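PDB 2E4T: endoglucanase from Clostridium thermocellum, which cleaves internal beta-1,4-glucosidic linkages in cellulose and probably xyloglucan, this chain being the family 44 catalytic part of a larger multidomain enzyme. Local coordinates for residues Y169-A172 and S173-T176. Sequence-based numbering, arbitrary orientation.
Sequences YGNA and STPT
Asn-171 and Ser-173 each turn their side chain into the space between their own backbone N and carbonyl carbon (chi1 71° and 76°), which brings the amide oxygen of one to the hydroxyl of the other. Asn-171 OD1 then takes two donors, both in the plane of its amide group: Ser-173 OG at 2.7 Å, on a lone pair, and Ser-173 N at 2.8 Å. The second bond makes an Asx turn, laid over a type I beta turn that runs from Asn-171 to Thr-174. Here the closing bond, Thr-174 N to Asn-171 O at 2.9 Å, comes in from above the carbonyl plane, leaving the in-plane approach to Thr-174 OG1, which donates to the same oxygen at 2.7 Å. These nested turns help reverse the chain in one alpha-beta loop of the TIM barrel: the loop leaves helix 158-169 at Gly-170, where phi is positive, and leads to strand 180-183, on the side of the barrel where strands begin, away from the metal sites. Asp-222 takes the N-H of Ala-172. A water knits the two limbs, donating to Tyr-169 O (2.9 Å) and Thr-174 OG1 (2.6 Å) and accepting from Thr-176 N (2.9 Å). From helix 88-99, His-94 meets the Tyr-169 ring edge-to-face and bonds Thr-176 O through NE2, while Tyr-169 OH is held by Asp-95.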
ATOM      1  N   TYR A 169     -13.979  -8.317 -17.752  1.00  6.33           N
ATOM      2  CA  TYR A 169     -12.576  -7.961 -17.927  1.00  6.59           C
ATOM      3  C   TYR A 169     -11.669  -9.133 -18.238  1.00  7.23           C
ATOM      4  O   TYR A 169     -10.472  -8.901 -18.507  1.00  8.55           O
ATOM      5  CB  TYR A 169     -12.050  -7.246 -16.674  1.00  7.24           C
ATOM      6  CG  TYR A 169     -12.685  -5.906 -16.451  1.00  6.60           C
ATOM      7  CD1 TYR A 169     -12.504  -4.887 -17.348  1.00  6.83           C
ATOM      8  CD2 TYR A 169     -13.479  -5.680 -15.332  1.00  7.03           C
ATOM      9  CE1 TYR A 169     -13.066  -3.623 -17.143  1.00  6.93           C
ATOM     10  CE2 TYR A 169     -14.019  -4.443 -15.088  1.00  7.34           C
ATOM     11  CZ  TYR A 169     -13.843  -3.420 -16.012  1.00  7.22           C
ATOM     12  OH  TYR A 169     -14.391  -2.185 -15.716  1.00  8.37           O
ATOM     13  N   GLY A 170     -12.159 -10.363 -18.130  1.00  7.09           N
ATOM     14  CA  GLY A 170     -11.291 -11.514 -18.114  1.00  7.50           C
ATOM     15  C   GLY A 170     -10.820 -11.819 -16.672  1.00  6.61           C
ATOM     16  O   GLY A 170     -10.895 -10.944 -15.796  1.00  7.51           O
ATOM     17  N   ASN A 171     -10.272 -12.997 -16.460  1.00  6.86           N
ATOM     18  CA  ASN A 171      -9.756 -13.353 -15.161  1.00  6.32           C
ATOM     19  C   ASN A 171      -8.414 -12.651 -14.888  1.00  6.64           C
ATOM     20  O   ASN A 171      -7.817 -11.984 -15.763  1.00  6.68           O
ATOM     21  CB  ASN A 171      -9.728 -14.863 -14.980  1.00  8.48           C
ATOM     22  CG  ASN A 171      -8.655 -15.563 -15.827  1.00  8.86           C
ATOM     23  OD1 ASN A 171      -7.535 -15.115 -15.888  1.00  9.23           O
ATOM     24  ND2 ASN A 171      -9.030 -16.587 -16.584  1.00 14.78           N
ATOM     25  N   ALA A 172      -7.923 -12.841 -13.656  1.00  6.57           N
ATOM     26  CA  ALA A 172      -6.718 -12.145 -13.213  1.00  7.03           C
ATOM     27  C   ALA A 172      -5.470 -12.489 -13.993  1.00  8.16           C
ATOM     28  O   ALA A 172      -4.472 -11.755 -13.882  1.00 10.17           O
ATOM     29  CB  ALA A 172      -6.480 -12.429 -11.751  1.00  7.19           C
ATOM     30  N   SER A 173      -5.474 -13.600 -14.748  1.00  7.85           N
ATOM     31  CA  SER A 173      -4.301 -13.959 -15.559  1.00  8.85           C
ATOM     32  C   SER A 173      -4.280 -13.260 -16.912  1.00  8.75           C
ATOM     33  O   SER A 173      -3.300 -13.422 -17.630  1.00 11.01           O
ATOM     34  CB  SER A 173      -4.216 -15.448 -15.780  1.00 10.98           C
ATOM     35  OG  SER A 173      -5.144 -15.922 -16.763  1.00 11.99           O
ATOM     36  N   THR A 174      -5.334 -12.517 -17.253  1.00  7.73           N
ATOM     37  CA  THR A 174      -5.460 -11.877 -18.546  1.00  7.79           C
ATOM     38  C   THR A 174      -5.020 -10.425 -18.464  1.00  7.70           C
ATOM     39  O   THR A 174      -4.963  -9.849 -17.360  1.00  9.27           O
ATOM     40  CB  THR A 174      -6.889 -11.971 -19.084  1.00  9.04           C
ATOM     41  OG1 THR A 174      -7.748 -11.102 -18.347  1.00  9.47           O
ATOM     42  CG2 THR A 174      -7.424 -13.420 -19.056  1.00  9.90           C
ATOM     43  N   PRO A 175      -4.761  -9.775 -19.619  1.00  8.10           N
ATOM     44  CA  PRO A 175      -4.198  -8.460 -19.571  1.00  9.64           C
ATOM     45  C   PRO A 175      -5.042  -7.392 -18.869  1.00  9.05           C
ATOM     46  O   PRO A 175      -4.474  -6.458 -18.311  1.00 11.62           O
ATOM     47  CB  PRO A 175      -3.960  -8.121 -21.069  1.00 10.75           C
ATOM     48  CG  PRO A 175      -3.644  -9.467 -21.688  1.00 10.32           C
ATOM     49  CD  PRO A 175      -4.645 -10.380 -20.960  1.00  9.05           C
ATOM     50  N   THR A 176      -6.361  -7.482 -18.925  1.00  7.62           N
ATOM     51  CA  THR A 176      -7.256  -6.488 -18.334  1.00  8.00           C
ATOM     52  C   THR A 176      -7.943  -6.988 -17.081  1.00  7.34           C
ATOM     53  O   THR A 176      -8.785  -6.275 -16.505  1.00  7.94           O
ATOM     54  CB  THR A 176      -8.306  -5.958 -19.295  1.00 10.24           C
ATOM     55  OG1 THR A 176      -9.110  -6.991 -19.804  1.00 13.42           O
ATOM     56  CG2 THR A 176      -7.689  -5.261 -20.476  1.00 11.55           C
TER
HETATM   57  O   HOH W   1      -8.170  -9.322 -20.241  1.00 12.37           O
HETATM   58  O   HOH W   2      -2.756 -10.352 -15.507  1.00 19.15           O